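PDB 1FUX: UPF0098 protein YbcL from Escherichia coli, which is of unknown function but is a periplasmic, homodimeric relative of the phosphatidylethanolamine-binding proteins and Raf kinase inhibitor protein, and may bind anionic or phosphorylated ligands as they do. Local coordinates for residues H119-V124 with E156-Y161; V50-P55 with W63-V68; F25-G30 with G108-K113; S7-T12 with S33-W38. All blocks are in the same frame, centred on the assembly; numbering follows the deposited sequence. Where two conformers were deposited one is given.

Contact 1 (H119-V124 with E156-Y161); sequences HYQFKV and EITPVY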
loop_
_atom_site.group_PDB
_atom_site.type_symbol
_atom_site.label_atom_id
_atom_site.label_comp_id
_atom_site.label_asym_id
_atom_site.label_seq_id
_atom_site.Cartn_x
_atom_site.Cartn_y
_atom_site.Cartn_z
ATOM N N HIS A 119 -4.333 7.482 14.044
ATOM C CA HIS A 119 -5.733 7.746 13.733
ATOM C C HIS A 119 -6.201 6.725 12.726
ATOM O O HIS A 119 -5.695 6.736 11.589
ATOM C CB HIS A 119 -5.697 9.164 13.103
ATOM C CG HIS A 119 -5.367 10.126 14.209
ATOM N ND1 HIS A 119 -4.034 10.386 14.533
ATOM C CD2 HIS A 119 -6.145 10.808 15.072
ATOM C CE1 HIS A 119 -4.005 11.234 15.555
ATOM N NE2 HIS A 119 -5.266 11.494 15.886
ATOM N N TYR A 120 -7.080 5.810 13.072
ATOM C CA TYR A 120 -7.506 4.765 12.157
ATOM C C TYR A 120 -8.792 5.220 11.477
ATOM O O TYR A 120 -9.778 5.395 12.227
ATOM C CB TYR A 120 -7.746 3.435 12.931
ATOM C CG TYR A 120 -6.402 3.036 13.491
ATOM C CD1 TYR A 120 -5.965 3.516 14.714
ATOM C CD2 TYR A 120 -5.576 2.171 12.752
ATOM C CE1 TYR A 120 -4.716 3.167 15.219
ATOM C CE2 TYR A 120 -4.296 1.847 13.240
ATOM C CZ TYR A 120 -3.907 2.328 14.468
ATOM O OH TYR A 120 -2.657 2.046 14.990
ATOM N N GLN A 121 -8.736 5.500 10.193
ATOM C CA GLN A 121 -9.930 5.998 9.495
ATOM C C GLN A 121 -10.772 4.834 9.021
ATOM O O GLN A 121 -10.419 4.072 8.108
ATOM C CB GLN A 121 -9.560 6.897 8.307
ATOM C CG GLN A 121 -8.501 7.939 8.549
ATOM C CD GLN A 121 -7.738 8.638 7.467
ATOM O OE1 GLN A 121 -7.335 9.822 7.609
ATOM N NE2 GLN A 121 -7.402 8.103 6.308
ATOM N N PHE A 122 -11.954 4.688 9.647
ATOM C CA PHE A 122 -12.932 3.666 9.282
ATOM C C PHE A 122 -13.919 4.429 8.396
ATOM O O PHE A 122 -14.658 5.293 8.891
ATOM C CB PHE A 122 -13.689 3.075 10.481
ATOM C CG PHE A 122 -12.884 2.093 11.293
ATOM C CD1 PHE A 122 -11.809 2.510 12.083
ATOM C CD2 PHE A 122 -13.241 0.763 11.238
ATOM C CE1 PHE A 122 -11.092 1.550 12.803
ATOM C CE2 PHE A 122 -12.529 -0.198 11.951
ATOM C CZ PHE A 122 -11.473 0.234 12.743
ATOM N N LYS A 123 -13.949 4.076 7.124
ATOM C CA LYS A 123 -14.734 4.839 6.169
ATOM C C LYS A 123 -15.682 4.001 5.345
ATOM O O LYS A 123 -15.367 2.941 4.810
ATOM C CB LYS A 123 -13.671 5.497 5.242
ATOM C CG LYS A 123 -14.208 6.345 4.072
ATOM C CD LYS A 123 -13.000 7.245 3.725
ATOM C CE LYS A 123 -13.141 7.993 2.422
ATOM N NZ LYS A 123 -11.813 8.623 2.065
ATOM N N VAL A 124 -16.970 4.442 5.276
ATOM C CA VAL A 124 -17.914 3.759 4.435
ATOM C C VAL A 124 -18.144 4.574 3.163
ATOM O O VAL A 124 -18.258 5.802 3.238
ATOM C CB VAL A 124 -19.302 3.610 5.166
ATOM C CG1 VAL A 124 -20.139 2.724 4.266
ATOM C CG2 VAL A 124 -19.033 2.989 6.529
ATOM N N GLU A 156 -17.154 8.677 7.805
ATOM C CA GLU A 156 -16.094 7.945 8.519
ATOM C C GLU A 156 -16.074 8.183 10.006
ATOM O O GLU A 156 -16.625 9.145 10.566
ATOM C CB GLU A 156 -14.774 8.353 7.823
ATOM C CG GLU A 156 -14.327 9.748 8.148
ATOM C CD GLU A 156 -13.285 10.318 7.204
ATOM O OE1 GLU A 156 -12.105 10.439 7.584
ATOM O OE2 GLU A 156 -13.668 10.674 6.065
ATOM N N ILE A 157 -15.523 7.198 10.728
ATOM C CA ILE A 157 -15.265 7.290 12.154
ATOM C C ILE A 157 -13.758 7.123 12.367
ATOM O O ILE A 157 -13.216 6.222 11.736
ATOM C CB ILE A 157 -15.936 6.176 12.998
ATOM C CG1 ILE A 157 -17.418 6.185 12.573
ATOM C CG2 ILE A 157 -15.759 6.461 14.477
ATOM C CD1 ILE A 157 -18.139 4.889 12.873
ATOM N N THR A 158 -13.147 7.916 13.214
ATOM C CA THR A 158 -11.699 7.856 13.400
ATOM C C THR A 158 -11.227 7.686 14.830
ATOM O O THR A 158 -10.714 8.613 15.497
ATOM C CB THR A 158 -11.088 9.168 12.812
ATOM O OG1 THR A 158 -11.580 9.418 11.492
ATOM C CG2 THR A 158 -9.572 9.099 12.697
ATOM N N PRO A 159 -11.244 6.439 15.321
ATOM C CA PRO A 159 -10.711 6.090 16.614
ATOM C C PRO A 159 -9.190 6.166 16.582
ATOM O O PRO A 159 -8.577 6.348 15.516
ATOM C CB PRO A 159 -11.160 4.638 16.855
ATOM C CG PRO A 159 -11.426 4.081 15.484
ATOM C CD PRO A 159 -11.839 5.269 14.645
ATOM N N VAL A 160 -8.601 6.100 17.776
ATOM C CA VAL A 160 -7.144 6.227 17.895
ATOM C C VAL A 160 -6.614 5.018 18.663
ATOM O O VAL A 160 -7.405 4.291 19.267
ATOM C CB VAL A 160 -6.702 7.516 18.610
ATOM C CG1 VAL A 160 -7.120 8.765 17.822
ATOM C CG2 VAL A 160 -7.294 7.659 20.011
ATOM N N TYR A 161 -5.307 4.847 18.641
ATOM C CA TYR A 161 -4.736 3.753 19.432
ATOM C C TYR A 161 -3.275 4.090 19.666
ATOM O O TYR A 161 -2.542 4.578 18.792
ATOM C CB TYR A 161 -4.835 2.369 18.779
ATOM C CG TYR A 161 -4.512 1.258 19.772
ATOM C CD1 TYR A 161 -5.287 1.014 20.885
ATOM C CD2 TYR A 161 -3.411 0.441 19.533
ATOM C CE1 TYR A 161 -4.983 -0.011 21.779
ATOM C CE2 TYR A 161 -3.073 -0.572 20.427
ATOM C CZ TYR A 161 -3.863 -0.778 21.538
ATOM O OH TYR A 161 -3.536 -1.786 22.411
HETATM O O HOH W 1 -11.952 10.847 3.834
#
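F122 and P159 make the close-packed part of the contact. CG of F122 lies beside the backbone N, anti to the carbonyl carbon (chi1 -76°), which puts it on the side of P159. The proline ring crosses the phenyl ring at about a right angle, CG standing 3.7 Å from F122 CE1, while the carbonyl O of I157 lies at the phenyl edge. F122 and I157 are an antiparallel hydrogen-bonded pair: F122 N gives to I157 O (2.9 Å) and I157 N to F122 O (2.8 Å). Further along, Y120 N bonds P159 O at 2.9 Å. The Y120 ring crosses Y161, its CE1 3.7 Å from Y161 CB. P34 and V52 also pack on F122, so this side faces the interior. The other side is looser and wetter. K123 and E156 meet near the backbone, E156 CB against K123 CA and CB; their charged ends, NZ and OE2, stay 4.9 Å apart, joined by a water. H119 and V160 lie side by side, CD2 3.6 Å from V160 CG1, with ND1 held by D56. The pairing sets outermost strand 151-161, interrupted around T158 and P159, on strand 118-127 in the antiparallel sheet of the PEBP fold.

Contact 2 (V50-P55 with W63-V68); sequences VTVYDP and WWHWTV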
loop_
_atom_site.group_PDB
_atom_site.type_symbol
_atom_site.label_atom_id
_atom_site.label_comp_id
_atom_site.label_asym_id
_atom_site.label_seq_id
_atom_site.Cartn_x
_atom_site.Cartn_y
_atom_site.Cartn_z
ATOM N N VAL A 50 -16.273 -0.618 2.490
ATOM C CA VAL A 50 -15.761 -0.105 3.757
ATOM C C VAL A 50 -14.209 -0.195 3.675
ATOM O O VAL A 50 -13.753 -1.244 3.229
ATOM C CB VAL A 50 -16.245 -0.881 4.998
ATOM C CG1 VAL A 50 -15.537 -0.454 6.289
ATOM C CG2 VAL A 50 -17.745 -0.555 5.158
ATOM N N THR A 51 -13.504 0.843 4.096
ATOM C CA THR A 51 -12.040 0.751 4.101
ATOM C C THR A 51 -11.584 1.186 5.473
ATOM O O THR A 51 -12.212 1.989 6.170
ATOM C CB THR A 51 -11.303 1.617 3.039
ATOM O OG1 THR A 51 -11.701 2.990 3.128
ATOM C CG2 THR A 51 -11.543 1.080 1.624
ATOM N N VAL A 52 -10.366 0.725 5.902
ATOM C CA VAL A 52 -9.802 1.095 7.176
ATOM C C VAL A 52 -8.327 1.410 6.845
ATOM O O VAL A 52 -7.620 0.547 6.288
ATOM C CB VAL A 52 -9.861 0.024 8.273
ATOM C CG1 VAL A 52 -9.202 0.522 9.549
ATOM C CG2 VAL A 52 -11.333 -0.400 8.477
ATOM N N TYR A 53 -7.947 2.634 7.147
ATOM C CA TYR A 53 -6.622 3.125 6.752
ATOM C C TYR A 53 -5.961 3.948 7.835
ATOM O O TYR A 53 -6.667 4.700 8.515
ATOM C CB TYR A 53 -6.788 4.014 5.513
ATOM C CG TYR A 53 -5.456 4.507 4.913
ATOM C CD1 TYR A 53 -4.680 3.673 4.117
ATOM C CD2 TYR A 53 -5.086 5.797 5.100
ATOM C CE1 TYR A 53 -3.476 4.171 3.589
ATOM C CE2 TYR A 53 -3.919 6.343 4.537
ATOM C CZ TYR A 53 -3.128 5.483 3.810
ATOM O OH TYR A 53 -1.960 6.009 3.221
ATOM N N ASP A 54 -4.659 3.731 8.028
ATOM C CA ASP A 54 -3.902 4.534 8.997
ATOM C C ASP A 54 -2.848 5.318 8.227
ATOM O O ASP A 54 -1.826 4.791 7.826
ATOM C CB ASP A 54 -3.216 3.545 9.964
ATOM C CG ASP A 54 -2.274 4.238 10.923
ATOM O OD1 ASP A 54 -2.267 5.482 11.030
ATOM O OD2 ASP A 54 -1.479 3.501 11.575
ATOM N N PRO A 55 -3.031 6.647 8.141
ATOM C CA PRO A 55 -2.077 7.502 7.471
ATOM C C PRO A 55 -0.805 7.712 8.281
ATOM O O PRO A 55 0.177 8.133 7.667
ATOM C CB PRO A 55 -2.872 8.780 7.310
ATOM C CG PRO A 55 -3.849 8.820 8.443
ATOM C CD PRO A 55 -4.239 7.349 8.676
ATOM N N TRP A 63 -1.106 2.540 5.945
ATOM C CA TRP A 63 -1.357 1.107 6.131
ATOM C C TRP A 63 -2.829 0.830 5.868
ATOM O O TRP A 63 -3.710 1.439 6.458
ATOM C CB TRP A 63 -0.979 0.698 7.555
ATOM C CG TRP A 63 -0.851 -0.812 7.681
ATOM C CD1 TRP A 63 -1.845 -1.699 7.965
ATOM C CD2 TRP A 63 0.353 -1.564 7.503
ATOM N NE1 TRP A 63 -1.340 -2.991 7.960
ATOM C CE2 TRP A 63 0.019 -2.916 7.726
ATOM C CE3 TRP A 63 1.680 -1.218 7.227
ATOM C CZ2 TRP A 63 0.965 -3.950 7.669
ATOM C CZ3 TRP A 63 2.616 -2.249 7.163
ATOM C CH2 TRP A 63 2.264 -3.585 7.378
ATOM N N TRP A 64 -3.051 -0.090 4.936
ATOM C CA TRP A 64 -4.446 -0.517 4.675
ATOM C C TRP A 64 -4.796 -1.626 5.649
ATOM O O TRP A 64 -4.200 -2.690 5.635
ATOM C CB TRP A 64 -4.573 -1.048 3.247
ATOM C CG TRP A 64 -4.468 0.025 2.203
ATOM C CD1 TRP A 64 -3.422 0.322 1.367
ATOM C CD2 TRP A 64 -5.516 0.959 1.872
ATOM N NE1 TRP A 64 -3.764 1.387 0.569
ATOM C CE2 TRP A 64 -5.043 1.785 0.839
ATOM C CE3 TRP A 64 -6.812 1.179 2.368
ATOM C CZ2 TRP A 64 -5.793 2.826 0.289
ATOM C CZ3 TRP A 64 -7.568 2.191 1.791
ATOM C CH2 TRP A 64 -7.086 3.009 0.764
ATOM N N HIS A 65 -5.742 -1.434 6.563
ATOM C CA HIS A 65 -6.117 -2.448 7.545
ATOM C C HIS A 65 -7.276 -3.308 7.070
ATOM O O HIS A 65 -7.445 -4.449 7.543
ATOM C CB HIS A 65 -6.552 -1.684 8.831
ATOM C CG HIS A 65 -5.337 -1.237 9.609
ATOM N ND1 HIS A 65 -4.747 -1.970 10.615
ATOM C CD2 HIS A 65 -4.629 -0.082 9.514
ATOM C CE1 HIS A 65 -3.699 -1.297 11.098
ATOM N NE2 HIS A 65 -3.597 -0.128 10.415
ATOM N N TRP A 66 -8.114 -2.787 6.177
ATOM C CA TRP A 66 -9.235 -3.622 5.695
ATOM C C TRP A 66 -9.825 -3.044 4.433
ATOM O O TRP A 66 -9.924 -1.802 4.358
ATOM C CB TRP A 66 -10.350 -3.500 6.773
ATOM C CG TRP A 66 -11.468 -4.503 6.623
ATOM C CD1 TRP A 66 -11.448 -5.719 5.988
ATOM C CD2 TRP A 66 -12.753 -4.401 7.280
ATOM N NE1 TRP A 66 -12.661 -6.357 6.200
ATOM C CE2 TRP A 66 -13.468 -5.557 6.973
ATOM C CE3 TRP A 66 -13.351 -3.411 8.065
ATOM C CZ2 TRP A 66 -14.802 -5.792 7.390
ATOM C CZ3 TRP A 66 -14.671 -3.639 8.526
ATOM C CH2 TRP A 66 -15.380 -4.831 8.193
ATOM N N THR A 67 -10.301 -3.828 3.490
ATOM C CA THR A 67 -11.065 -3.290 2.370
ATOM C C THR A 67 -12.196 -4.321 2.162
ATOM O O THR A 67 -11.890 -5.507 2.019
ATOM C CB THR A 67 -10.323 -3.106 1.018
ATOM O OG1 THR A 67 -9.840 -4.367 0.561
ATOM C CG2 THR A 67 -9.130 -2.162 1.148
ATOM N N VAL A 68 -13.421 -3.834 2.030
ATOM C CA VAL A 68 -14.537 -4.725 1.731
ATOM C C VAL A 68 -15.376 -3.987 0.650
ATOM O O VAL A 68 -15.644 -2.823 0.906
ATOM C CB VAL A 68 -15.641 -4.850 2.807
ATOM C CG1 VAL A 68 -16.622 -5.976 2.420
ATOM C CG2 VAL A 68 -15.092 -5.039 4.170
HETATM O O HOH W 2 -1.028 0.823 10.922
#
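Y53 and W64 form an edge-to-face aromatic pair: Y53 CD1 stands 3.6 Å above the centre of the indole face, the planes at 56°. CG of Y53 is anti to the backbone N (chi1 -175°), and the ring leans across W64, whose NE1 bonds S61 of the second subunit. An alanine in place of W64 would probably leave the Y53 edge without its aromatic face and that S61 hydroxyl without its indole donor. Among the aliphatic contacts, V52 CG2 meets the W66 indole edge in plane, 3.6 Å from CE3, and V52 CG1 lies 3.5 Å from H65 CB. V50 CG1 reaches the same indole at CZ3. Backbone bonds join the arms of this beta hairpin, strands 47-54 and 63-72. V50 and V68 are a regular hydrogen-bonded pair, but H65 and W66 both face V52 in a classic beta bulge: V52 O takes H65 N at 2.7 Å and W66 N only weakly at 3.4 Å. A water 2.8 Å from both links D54 OD2, to which it donates, with H65 NE2; D54 OD1 accepts from D56 N, OD2 is also bonded by H118 ND1, and G107 O takes H65 ND1.

Contact 3 (F25-G30 with G108-K113); sequences FGCEGG and GACPPK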
loop_
_atom_site.group_PDB
_atom_site.type_symbol
_atom_site.label_atom_id
_atom_site.label_comp_id
_atom_site.label_asym_id
_atom_site.label_seq_id
_atom_site.Cartn_x
_atom_site.Cartn_y
_atom_site.Cartn_z
ATOM N N PHE A 25 2.772 -9.410 15.076
ATOM C CA PHE A 25 3.764 -8.345 15.197
ATOM C C PHE A 25 3.929 -7.887 16.637
ATOM O O PHE A 25 4.018 -6.691 16.954
ATOM C CB PHE A 25 3.323 -7.225 14.259
ATOM C CG PHE A 25 3.199 -7.465 12.788
ATOM C CD1 PHE A 25 3.165 -8.717 12.192
ATOM C CD2 PHE A 25 3.054 -6.374 11.939
ATOM C CE1 PHE A 25 3.047 -8.877 10.826
ATOM C CE2 PHE A 25 2.940 -6.513 10.566
ATOM C CZ PHE A 25 2.938 -7.766 10.002
ATOM N N GLY A 26 3.836 -8.770 17.628
ATOM C CA GLY A 26 3.930 -8.391 19.025
ATOM C C GLY A 26 2.702 -7.742 19.625
ATOM O O GLY A 26 2.761 -7.207 20.731
ATOM N N CYS A 27 1.591 -7.726 18.918
ATOM C CA CYS A 27 0.317 -7.188 19.385
ATOM C C CYS A 27 -0.526 -8.397 19.740
ATOM O O CYS A 27 -0.434 -9.406 19.040
ATOM C CB CYS A 27 -0.334 -6.307 18.323
ATOM S SG CYS A 27 0.382 -4.649 18.237
ATOM N N GLU A 28 -1.311 -8.354 20.795
ATOM C CA GLU A 28 -2.069 -9.508 21.264
ATOM C C GLU A 28 -3.553 -9.214 21.443
ATOM O O GLU A 28 -4.161 -9.527 22.466
ATOM C CB GLU A 28 -1.476 -9.952 22.615
ATOM C CG GLU A 28 -0.141 -10.657 22.392
ATOM C CD GLU A 28 0.623 -10.982 23.656
ATOM O OE1 GLU A 28 0.056 -10.954 24.766
ATOM O OE2 GLU A 28 1.843 -11.262 23.489
ATOM N N GLY A 29 -4.131 -8.583 20.450
ATOM C CA GLY A 29 -5.517 -8.213 20.428
ATOM C C GLY A 29 -6.449 -9.267 19.871
ATOM O O GLY A 29 -6.086 -10.339 19.365
ATOM N N GLY A 30 -7.720 -8.928 19.847
ATOM C CA GLY A 30 -8.800 -9.775 19.376
ATOM C C GLY A 30 -8.916 -9.812 17.856
ATOM O O GLY A 30 -9.629 -10.651 17.303
ATOM N N GLY A 108 -6.319 -5.562 12.709
ATOM C CA GLY A 108 -6.466 -4.436 13.628
ATOM C C GLY A 108 -5.257 -3.545 13.809
ATOM O O GLY A 108 -4.318 -3.587 13.032
ATOM N N ALA A 109 -5.336 -2.650 14.786
ATOM C CA ALA A 109 -4.269 -1.686 14.988
ATOM C C ALA A 109 -3.027 -2.375 15.548
ATOM O O ALA A 109 -3.173 -3.246 16.388
ATOM C CB ALA A 109 -4.771 -0.606 15.954
ATOM N N CYS A 110 -1.872 -1.823 15.239
ATOM C CA CYS A 110 -0.651 -2.336 15.873
ATOM C C CYS A 110 0.461 -1.322 15.659
ATOM O O CYS A 110 1.368 -1.546 14.879
ATOM C CB CYS A 110 -0.341 -3.749 15.363
ATOM S SG CYS A 110 1.040 -4.494 16.286
ATOM N N PRO A 111 0.349 -0.156 16.304
ATOM C CA PRO A 111 1.330 0.908 16.198
ATOM C C PRO A 111 2.607 0.610 16.950
ATOM O O PRO A 111 2.609 -0.187 17.889
ATOM C CB PRO A 111 0.594 2.099 16.838
ATOM C CG PRO A 111 -0.248 1.470 17.894
ATOM C CD PRO A 111 -0.719 0.158 17.285
ATOM N N PRO A 112 3.704 1.274 16.562
ATOM C CA PRO A 112 4.961 1.119 17.263
ATOM C C PRO A 112 4.834 1.530 18.723
ATOM O O PRO A 112 4.134 2.499 19.063
ATOM C CB PRO A 112 5.942 2.020 16.538
ATOM C CG PRO A 112 5.297 2.437 15.260
ATOM C CD PRO A 112 3.804 2.260 15.465
ATOM N N LYS A 113 5.536 0.796 19.585
ATOM C CA LYS A 113 5.511 1.138 21.009
ATOM C C LYS A 113 6.053 2.552 21.215
ATOM O O LYS A 113 7.056 2.928 20.606
ATOM C CB LYS A 113 6.342 0.143 21.827
ATOM C CG LYS A 113 6.008 -1.321 21.591
ATOM C CD LYS A 113 6.041 -2.117 22.898
ATOM C CE LYS A 113 6.195 -3.607 22.605
ATOM N NZ LYS A 113 5.057 -4.365 23.217
#
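C27 and C110 are joined by a disulfide, SG to SG 2.1 Å, the covalent tie between segments 25-30 and 108-113. The two half-cystines reach the bond by different rotamers. C27 sets SG beside its backbone N and anti to the carbonyl carbon (chi1 -79°), whereas C110 turns SG anti to its backbone N (chi1 -173°). The torsion about the sulfur-sulfur bond is 92°, close to the relaxed right angle of an unstrained disulfide, and each CB stands 3.1 Å from the other residue's SG. With the CA atoms 6.1 Å apart, the two chains are held chiefly by the bridge. It ties the small antiparallel hairpin of strands 23-24 and 27-28 to the loop that precedes strand 118-127, an arrangement suited to a secreted protein of the oxidising periplasm. F25 and G26, in the turn of that hairpin, both have positive phi. The F25 side chain leaves with CG anti to the carbonyl carbon, CB lying 4.1 Å from C110 SG, and its ring meets F22 and F101 edge-to-face. K113 arches back over the turn, two of its torsions away from staggered values, and leaves NZ 4.4 Å from G26 O, too far for a hydrogen bond. Before C110, A109 packs on Y120 and Y161; after it, P112 touches Y145 of the second subunit.

Contact 4 (S7-T12 with S33-W38); sequences SNEIKT and SPSLTW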
loop_
_atom_site.group_PDB
_atom_site.type_symbol
_atom_site.label_atom_id
_atom_site.label_comp_id
_atom_site.label_asym_id
_atom_site.label_seq_id
_atom_site.Cartn_x
_atom_site.Cartn_y
_atom_site.Cartn_z
ATOM N N SER A 7 -21.255 3.394 15.066
ATOM C CA SER A 7 -20.736 2.100 15.518
ATOM C C SER A 7 -21.033 1.967 17.017
ATOM O O SER A 7 -20.897 2.885 17.814
ATOM C CB SER A 7 -19.232 1.880 15.271
ATOM O OG SER A 7 -18.815 0.700 15.994
ATOM N N ASN A 8 -21.246 0.706 17.411
ATOM C CA ASN A 8 -21.479 0.415 18.831
ATOM C C ASN A 8 -20.166 0.174 19.565
ATOM O O ASN A 8 -20.074 0.206 20.804
ATOM C CB ASN A 8 -22.358 -0.842 18.931
ATOM C CG ASN A 8 -23.624 -0.855 18.124
ATOM O OD1 ASN A 8 -24.481 0.044 18.220
ATOM N ND2 ASN A 8 -23.880 -1.887 17.306
ATOM N N GLU A 9 -19.094 -0.064 18.789
ATOM C CA GLU A 9 -17.799 -0.361 19.365
ATOM C C GLU A 9 -16.709 0.689 19.195
ATOM O O GLU A 9 -15.733 0.655 19.950
ATOM C CB GLU A 9 -17.223 -1.651 18.765
ATOM C CG GLU A 9 -18.008 -2.922 19.020
ATOM C CD GLU A 9 -19.273 -3.079 18.227
ATOM O OE1 GLU A 9 -19.376 -2.707 17.050
ATOM O OE2 GLU A 9 -20.261 -3.618 18.814
ATOM N N ILE A 10 -16.769 1.574 18.191
ATOM C CA ILE A 10 -15.694 2.551 18.062
ATOM C C ILE A 10 -16.279 3.966 18.004
ATOM O O ILE A 10 -17.451 4.126 17.637
ATOM C CB ILE A 10 -14.810 2.310 16.822
ATOM C CG1 ILE A 10 -15.642 2.351 15.544
ATOM C CG2 ILE A 10 -14.062 0.975 16.991
ATOM C CD1 ILE A 10 -14.881 2.435 14.223
ATOM N N LYS A 11 -15.438 4.918 18.349
ATOM C CA LYS A 11 -15.888 6.318 18.341
ATOM C C LYS A 11 -14.747 7.261 17.987
ATOM O O LYS A 11 -13.640 7.062 18.483
ATOM C CB LYS A 11 -16.359 6.663 19.760
ATOM C CG LYS A 11 -17.257 7.883 19.889
ATOM C CD LYS A 11 -18.245 7.670 21.055
ATOM C CE LYS A 11 -19.587 7.216 20.494
ATOM N NZ LYS A 11 -20.324 6.268 21.373
ATOM N N THR A 12 -15.022 8.310 17.218
ATOM C CA THR A 12 -13.923 9.235 16.873
ATOM C C THR A 12 -13.178 9.764 18.075
ATOM O O THR A 12 -13.718 10.267 19.073
ATOM C CB THR A 12 -14.520 10.359 16.009
ATOM O OG1 THR A 12 -14.995 9.798 14.784
ATOM C CG2 THR A 12 -13.460 11.445 15.784
ATOM N N SER A 33 -13.262 -6.927 13.549
ATOM C CA SER A 33 -13.728 -5.653 12.993
ATOM C C SER A 33 -14.923 -5.184 13.815
ATOM O O SER A 33 -15.721 -6.001 14.239
ATOM C CB SER A 33 -14.179 -5.854 11.567
ATOM O OG SER A 33 -15.172 -6.857 11.382
ATOM N N PRO A 34 -14.994 -3.889 14.078
ATOM C CA PRO A 34 -16.188 -3.351 14.752
ATOM C C PRO A 34 -17.401 -3.282 13.857
ATOM O O PRO A 34 -17.334 -3.204 12.616
ATOM C CB PRO A 34 -15.662 -1.955 15.130
ATOM C CG PRO A 34 -14.873 -1.580 13.900
ATOM C CD PRO A 34 -14.025 -2.832 13.656
ATOM N N SER A 35 -18.616 -3.276 14.470
ATOM C CA SER A 35 -19.819 -3.123 13.677
ATOM C C SER A 35 -19.860 -1.675 13.157
ATOM O O SER A 35 -19.238 -0.788 13.708
ATOM C CB SER A 35 -21.134 -3.362 14.454
ATOM O OG SER A 35 -21.243 -2.366 15.472
ATOM N N LEU A 36 -20.613 -1.464 12.109
ATOM C CA LEU A 36 -20.841 -0.177 11.448
ATOM C C LEU A 36 -22.265 -0.166 10.880
ATOM O O LEU A 36 -22.729 -1.112 10.246
ATOM C CB LEU A 36 -19.889 0.047 10.237
ATOM C CG LEU A 36 -18.395 0.077 10.622
ATOM C CD1 LEU A 36 -17.467 -0.081 9.405
ATOM C CD2 LEU A 36 -18.019 1.349 11.372
ATOM N N THR A 37 -22.972 0.945 11.123
ATOM C CA THR A 37 -24.318 1.061 10.556
ATOM C C THR A 37 -24.383 2.453 9.837
ATOM O O THR A 37 -24.150 3.423 10.539
ATOM C CB THR A 37 -25.399 1.095 11.659
ATOM O OG1 THR A 37 -25.206 -0.044 12.519
ATOM C CG2 THR A 37 -26.808 1.062 11.051
ATOM N N TRP A 38 -24.727 2.418 8.607
ATOM C CA TRP A 38 -24.805 3.705 7.892
ATOM C C TRP A 38 -26.225 4.094 7.517
ATOM O O TRP A 38 -27.115 3.252 7.307
ATOM C CB TRP A 38 -23.891 3.617 6.680
ATOM C CG TRP A 38 -24.012 2.462 5.762
ATOM C CD1 TRP A 38 -24.734 2.392 4.618
ATOM C CD2 TRP A 38 -23.334 1.185 5.855
ATOM N NE1 TRP A 38 -24.562 1.202 3.972
ATOM C CE2 TRP A 38 -23.685 0.437 4.738
ATOM C CE3 TRP A 38 -22.439 0.630 6.798
ATOM C CZ2 TRP A 38 -23.230 -0.870 4.470
ATOM C CZ3 TRP A 38 -21.983 -0.668 6.534
ATOM C CH2 TRP A 38 -22.367 -1.415 5.396
#
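The hydroxyl OG of S7 is gripped from three directions. It donates to the carbonyl O of S35 across the contact at 2.8 Å, and it accepts the backbone N-H groups of E9 (2.9 Å) and I10 (3.1 Å). OG is held anti to the backbone N of S7 (chi1 169°), where it can reach both the S35 carbonyl and the following N-H groups; the two accepted bonds make an ST turn within an ST motif, folding 7-10 back on itself. An alanine at S7 would probably leave E9 N and I10 N without their acceptor and S35 O without its donor, setting this turn free to open. The carboxylate of E9 makes the second polar link. Its chain bends at CD (chi2 75°), and OE1 takes both the backbone N of S35, at 2.7 Å, and the S35 hydroxyl, at a very short 2.5 Å whose exact length is doubtful. The N-H arrives on the anti side of the oxygen, 34° out of the carboxylate plane, and helps to place the group. Beside these polar groups, I10 crosses P34 obliquely, its CG2 3.8 Å from P34 CB, and S7 CB rests 4.1 Å from L36 CD2. The loop after strand 4-6 is thereby fixed against the lead-in to strand 36-39, which pairs with strand 4-6 in the three-stranded sheet, while F122 of strand 118-127 lies against I10, and I157 of strand 151-161 packs on S7 and L36.

From the N terminus, contact 4 comes first, closing the loop that runs from 7-12 to 33-38 and includes the hairpin of strands 23-24 and 27-28. Contact 3 opens inside that loop at 25-30 and closes only at 108-113, so the two cross. Contact 2, a short hairpin, is nested within the long loop of contact 3. Contact 1 follows after all three have closed, spanning helix 140-148. Contacts 1 and 2 share one sheet, where strand 118-127 lies beside strand 47-54. Contact 4 ties the three-stranded sheet of strands 4-6, 36-39 and 77-78 to it at strand 118-127, and contact 3 fastens its loops beside Y120 and Y161 of contact 1.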